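Local atomic coordinates of putative glycosyl hydrolase (Bacteroides thetaiotaomicron VPI-5482, PDB entry 3K11), a protein that is probably a hydrolase of the glycosyl hydrolase family 88 type, although its substrate has not been established. Residues A[313-317]-A[387-391]; A[370-376]-A[390-396]. One frame throughout, in Å; residues are numbered along the deposited sequence.

Contact 1: residues A[313-317]-A[387-391]; sequences WHQLL and YYYRP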
# COMPACT_ATOMS: atom_id res chain seq x y z
N TRP A 313 -1.92 2.43 -14.57
CA TRP A 313 -1.95 3.04 -13.26
C TRP A 313 -3.39 3.06 -12.71
O TRP A 313 -4.38 2.94 -13.45
CB TRP A 313 -1.36 4.44 -13.32
CG TRP A 313 0.12 4.50 -13.43
CD1 TRP A 313 1.00 4.72 -12.38
CD2 TRP A 313 0.93 4.33 -14.59
NE1 TRP A 313 2.29 4.72 -12.84
CE2 TRP A 313 2.28 4.48 -14.19
CE3 TRP A 313 0.67 4.06 -15.94
CZ2 TRP A 313 3.34 4.39 -15.07
CZ3 TRP A 313 1.75 4.02 -16.85
CH2 TRP A 313 3.06 4.18 -16.40
N HIS A 314 -3.47 3.12 -11.38
CA HIS A 314 -4.71 3.11 -10.64
C HIS A 314 -5.37 4.51 -10.57
O HIS A 314 -4.68 5.54 -10.40
CB HIS A 314 -4.47 2.60 -9.23
CG HIS A 314 -4.04 1.18 -9.14
ND1 HIS A 314 -4.93 0.13 -9.08
CD2 HIS A 314 -2.79 0.63 -9.10
CE1 HIS A 314 -4.25 -1.01 -8.99
NE2 HIS A 314 -2.95 -0.74 -9.02
N GLN A 315 -6.71 4.50 -10.62
CA GLN A 315 -7.59 5.71 -10.58
C GLN A 315 -7.18 6.67 -9.46
O GLN A 315 -7.11 7.87 -9.67
CB GLN A 315 -9.03 5.24 -10.39
CG GLN A 315 -10.05 6.26 -10.04
CD GLN A 315 -10.48 7.13 -11.14
OE1 GLN A 315 -9.78 7.28 -12.16
NE2 GLN A 315 -11.64 7.76 -10.97
N LEU A 316 -6.95 6.13 -8.27
CA LEU A 316 -6.22 6.86 -7.20
C LEU A 316 -4.86 6.18 -7.18
O LEU A 316 -4.76 4.98 -6.89
CB LEU A 316 -6.89 6.77 -5.84
CG LEU A 316 -8.20 7.61 -5.73
CD1 LEU A 316 -8.83 7.51 -4.30
CD2 LEU A 316 -8.00 9.09 -6.16
N LEU A 317 -3.81 6.93 -7.48
CA LEU A 317 -2.52 6.34 -7.84
C LEU A 317 -1.93 5.48 -6.76
O LEU A 317 -1.31 4.41 -7.05
CB LEU A 317 -1.53 7.40 -8.21
CG LEU A 317 -1.72 8.12 -9.55
CD1 LEU A 317 -0.83 9.38 -9.59
CD2 LEU A 317 -1.44 7.17 -10.76
N TYR A 387 -14.18 8.86 -6.03
CA TYR A 387 -13.13 8.58 -7.02
C TYR A 387 -13.13 7.11 -7.44
O TYR A 387 -12.93 6.78 -8.60
CB TYR A 387 -11.76 8.99 -6.50
CG TYR A 387 -11.56 10.50 -6.44
CD1 TYR A 387 -11.29 11.23 -7.59
CD2 TYR A 387 -11.67 11.20 -5.24
CE1 TYR A 387 -11.14 12.60 -7.56
CE2 TYR A 387 -11.51 12.58 -5.20
CZ TYR A 387 -11.24 13.28 -6.36
OH TYR A 387 -11.06 14.65 -6.33
N TYR A 388 -13.28 6.24 -6.47
CA TYR A 388 -13.24 4.79 -6.77
C TYR A 388 -14.34 4.36 -7.73
O TYR A 388 -14.12 3.44 -8.52
CB TYR A 388 -13.37 3.96 -5.50
CG TYR A 388 -12.13 3.66 -4.72
CD1 TYR A 388 -11.49 4.64 -3.97
CD2 TYR A 388 -11.67 2.34 -4.58
CE1 TYR A 388 -10.39 4.35 -3.20
CE2 TYR A 388 -10.57 2.04 -3.79
CZ TYR A 388 -9.94 3.03 -3.09
OH TYR A 388 -8.89 2.73 -2.27
N TYR A 389 -15.47 5.07 -7.73
CA TYR A 389 -16.65 4.64 -8.46
C TYR A 389 -16.97 5.50 -9.68
O TYR A 389 -18.00 5.28 -10.31
CB TYR A 389 -17.89 4.58 -7.53
CG TYR A 389 -17.91 3.35 -6.70
CD1 TYR A 389 -18.51 2.18 -7.17
CD2 TYR A 389 -17.30 3.32 -5.44
CE1 TYR A 389 -18.48 1.01 -6.45
CE2 TYR A 389 -17.24 2.15 -4.70
CZ TYR A 389 -17.86 1.00 -5.20
OH TYR A 389 -17.90 -0.16 -4.46
N ARG A 390 -16.05 6.36 -10.07
CA ARG A 390 -16.28 7.13 -11.33
C ARG A 390 -16.50 6.18 -12.48
O ARG A 390 -15.70 5.28 -12.71
CB ARG A 390 -15.11 8.04 -11.64
CG ARG A 390 -14.84 9.18 -10.61
CD ARG A 390 -16.03 10.01 -10.24
NE ARG A 390 -16.64 10.69 -11.39
CZ ARG A 390 -17.95 10.86 -11.57
NH1 ARG A 390 -18.84 10.38 -10.72
NH2 ARG A 390 -18.37 11.49 -12.66
N PRO A 391 -17.61 6.34 -13.21
CA PRO A 391 -17.82 5.48 -14.37
C PRO A 391 -16.76 5.55 -15.44
O PRO A 391 -16.08 6.57 -15.54
CB PRO A 391 -19.12 6.02 -14.97
CG PRO A 391 -19.85 6.59 -13.77
CD PRO A 391 -18.76 7.24 -12.96

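Contact 2: residues A[370-376]-A[390-396]; sequences QVEGTCV and RPVNVYA. With EDO (1,2-ethanediol), chain T.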
# COMPACT_ATOMS: atom_id res chain seq x y z
N GLN A 370 -12.26 2.45 -30.66
CA GLN A 370 -12.59 3.12 -29.41
C GLN A 370 -11.54 2.80 -28.37
O GLN A 370 -10.84 1.81 -28.47
CB GLN A 370 -13.95 2.68 -28.88
CG GLN A 370 -15.10 3.00 -29.83
CD GLN A 370 -16.42 2.52 -29.30
OE1 GLN A 370 -16.50 1.43 -28.71
NE2 GLN A 370 -17.48 3.30 -29.51
N VAL A 371 -11.47 3.65 -27.36
CA VAL A 371 -10.55 3.47 -26.24
C VAL A 371 -11.40 3.13 -25.02
O VAL A 371 -12.20 3.96 -24.54
CB VAL A 371 -9.70 4.73 -26.00
CG1 VAL A 371 -8.88 4.56 -24.72
CG2 VAL A 371 -8.79 5.01 -27.23
N GLU A 372 -11.21 1.91 -24.53
CA GLU A 372 -11.94 1.40 -23.36
C GLU A 372 -11.24 1.69 -22.04
O GLU A 372 -10.02 1.87 -21.99
CB GLU A 372 -12.15 -0.12 -23.48
CG GLU A 372 -12.91 -0.52 -24.77
CD GLU A 372 -13.29 -2.00 -24.87
OE1 GLU A 372 -12.90 -2.84 -24.00
OE2 GLU A 372 -14.04 -2.33 -25.83
N GLY A 373 -12.02 1.67 -20.96
CA GLY A 373 -11.48 1.85 -19.61
C GLY A 373 -11.13 3.29 -19.20
O GLY A 373 -10.38 3.47 -18.23
N THR A 374 -11.71 4.28 -19.88
CA THR A 374 -11.46 5.68 -19.57
C THR A 374 -12.51 6.22 -18.60
O THR A 374 -13.70 6.12 -18.85
CB THR A 374 -11.51 6.55 -20.80
OG1 THR A 374 -10.47 6.15 -21.70
CG2 THR A 374 -11.33 8.04 -20.45
N CYS A 375 -12.03 6.83 -17.52
CA CYS A 375 -12.85 7.51 -16.51
C CYS A 375 -13.59 8.70 -17.15
O CYS A 375 -13.00 9.50 -17.88
CB CYS A 375 -11.94 8.02 -15.37
SG CYS A 375 -12.79 8.96 -14.10
N VAL A 376 -14.88 8.81 -16.89
CA VAL A 376 -15.68 9.90 -17.44
C VAL A 376 -15.34 11.26 -16.78
O VAL A 376 -14.53 11.32 -15.86
CB VAL A 376 -17.20 9.61 -17.29
CG1 VAL A 376 -17.58 8.35 -18.12
CG2 VAL A 376 -17.59 9.52 -15.79
N ARG A 390 -16.05 6.36 -10.07
CA ARG A 390 -16.28 7.13 -11.33
C ARG A 390 -16.50 6.18 -12.48
O ARG A 390 -15.70 5.28 -12.71
CB ARG A 390 -15.11 8.04 -11.64
CG ARG A 390 -14.84 9.18 -10.61
CD ARG A 390 -16.03 10.01 -10.24
NE ARG A 390 -16.64 10.69 -11.39
CZ ARG A 390 -17.95 10.86 -11.57
NH1 ARG A 390 -18.84 10.38 -10.72
NH2 ARG A 390 -18.37 11.49 -12.66
N PRO A 391 -17.61 6.34 -13.21
CA PRO A 391 -17.82 5.48 -14.37
C PRO A 391 -16.76 5.55 -15.44
O PRO A 391 -16.08 6.57 -15.54
CB PRO A 391 -19.12 6.02 -14.97
CG PRO A 391 -19.85 6.59 -13.77
CD PRO A 391 -18.76 7.24 -12.96
N VAL A 392 -16.64 4.47 -16.23
CA VAL A 392 -15.83 4.45 -17.44
C VAL A 392 -16.76 4.29 -18.63
O VAL A 392 -17.84 3.68 -18.50
CB VAL A 392 -14.77 3.32 -17.45
CG1 VAL A 392 -13.70 3.56 -16.30
CG2 VAL A 392 -15.40 1.90 -17.41
N ASN A 393 -16.37 4.87 -19.77
CA ASN A 393 -17.19 4.77 -20.95
C ASN A 393 -16.34 5.02 -22.19
O ASN A 393 -15.47 5.88 -22.15
CB ASN A 393 -18.33 5.79 -20.92
CG ASN A 393 -19.40 5.46 -21.92
OD1 ASN A 393 -19.30 5.86 -23.07
ND2 ASN A 393 -20.35 4.61 -21.53
N VAL A 394 -16.58 4.24 -23.24
CA VAL A 394 -15.90 4.43 -24.53
C VAL A 394 -16.06 5.82 -25.09
O VAL A 394 -15.18 6.29 -25.84
CB VAL A 394 -16.36 3.39 -25.57
CG1 VAL A 394 -15.86 1.98 -25.13
CG2 VAL A 394 -17.89 3.49 -25.77
N TYR A 395 -17.15 6.48 -24.76
CA TYR A 395 -17.35 7.83 -25.24
C TYR A 395 -16.76 8.95 -24.39
O TYR A 395 -16.95 10.12 -24.72
CB TYR A 395 -18.83 8.09 -25.48
CG TYR A 395 -19.36 7.23 -26.60
CD1 TYR A 395 -18.88 7.41 -27.89
CD2 TYR A 395 -20.29 6.22 -26.36
CE1 TYR A 395 -19.32 6.63 -28.93
CE2 TYR A 395 -20.74 5.42 -27.41
CZ TYR A 395 -20.24 5.65 -28.69
OH TYR A 395 -20.67 4.91 -29.80
N ALA A 396 -16.10 8.62 -23.27
CA ALA A 396 -15.32 9.60 -22.52
C ALA A 396 -14.26 10.07 -23.49
O ALA A 396 -13.40 9.26 -23.91
CB ALA A 396 -14.69 8.96 -21.31
C1 EDO T . -10.15 -3.69 -26.09
O1 EDO T . -10.34 -3.86 -24.66
C2 EDO T . -10.53 -4.95 -26.88
O2 EDO T . -11.97 -5.15 -26.90
O HOH W 1 -12.00 6.86 -23.97

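Contact 1: residues A[313-317]-A[387-391]
Leu-316 splits its two methyls between two tyrosine rings: CD1 approaches Tyr-388 at CE1 (3.7 Å) and CD2 approaches Tyr-387 at CB and the root of its ring (CD2 to CG 3.8 Å), both obliquely. Each side-chain pair crosses at about a right angle. The guanidinium of Arg-390, the third flat group, carries Pro-391 CD on one face, offset toward the rim. These residues join the connection that follows strand 313-314 to the C-terminal end of helix 384-388, in a mainly helical fold consistent with the six-hairpin (alpha/alpha)6 barrel of family 88. The polar ends lead elsewhere, Tyr-387 OH to His-250, Tyr-388 OH to Asp-321 and Arg-390 NE to Thr-378, while Tyr-388 also packs on Gly-309 of the second subunit.

Gln-315 supplies the one hydrogen bond between the segments. Its CG stands anti to the backbone N (chi1 167°) and the chain bends at chi2 (76°), which carries the amide to the helix end. There, Tyr-387 O also receives a weak backbone bond from Arg-390 N, at 3.5 Å. The amide plane is only modestly inclined to the Arg-390 guanidinium, and NE2 passes 3.5 Å from Arg-390 CG. NE2 donates to Tyr-387 O at 2.9 Å, with 162° at the hydrogen; the acceptor lies in the amide plane, and the donor sits slightly off the carbonyl plane.

Contact 2: residues A[370-376]-A[390-396]
Two backbone hydrogen bonds fix the register between 370-376 and 390-396. Asn-393 N donates to Thr-374 O at 3.1 Å, and Val-376 N to Pro-391 O at 2.9 Å with 167° at the hydrogen. The same two oxygens also take CA-H...O contacts, from Val-392 and Cys-375 respectively.

Apolar packing follows Val-376. With CG1 anti to the carbonyl carbon (chi1 -63°), CG2 falls between the backbone N and the carbonyl carbon and meets Pro-391 CD at 3.8 Å, while CG1 faces Asn-393 CB. Ala-396 CB lies 3.6 Å from Thr-374 CG2, and Cys-375 SG rests against Arg-390 CB. Leu-13 of the second subunit packs on Val-376.

Van der Waals contacts of an amide bring Gln-370 against Val-394 and Tyr-395. Val-394 CG1 meets Gln-370 OE1, and its CG2 lies above one face of the Tyr-395 ring, offset toward the rim. The Gln-370 amide stands nearly perpendicular to that ring (89°), with NE2 3.6 Å from Tyr-395 OH; NE2 is hydrogen-bonded to Tyr-42.

One water ties the segments together, donating to Val-371 O and to Ala-396 O (2.8 Å) and sharing a hydrogen bond with Thr-374 OG1. An ethanediol molecule, probably from the crystallisation liquor, donates through O1 to Glu-372 OE1.

Within 390-396, Asn-393 OD1 accepts from Tyr-395 N at 2.8 Å and Asn-393 O from Ala-396 N. Two loops flanking helix 384-388 are thus joined by a single beta bridge, Cys-375 with Val-392, which runs into an Asx turn and a type I beta turn from Asn-393 to Ala-396.

The centres of the two contacts are about 12 Å apart, on the same side of the chain's centre, and both contacts lie within the family 88 range. Along the chain, 313-317 comes first, before helices 326-342 and 347-362; 370-376 follows, then helix 384-388, whose end leads through 387-391 into 390-396 before helix 400-416. Arg-390 and Pro-391 belong to both contacts, so one continuous run, from the last turn of that helix onward, meets two earlier connections. These connections also pack together directly, Gln-315 NE2 lying 3.5 Å from Cys-375 SG. Both contacts touch the second subunit, with Leu-16 of that subunit against Pro-391, which places the shared run at the subunit interface.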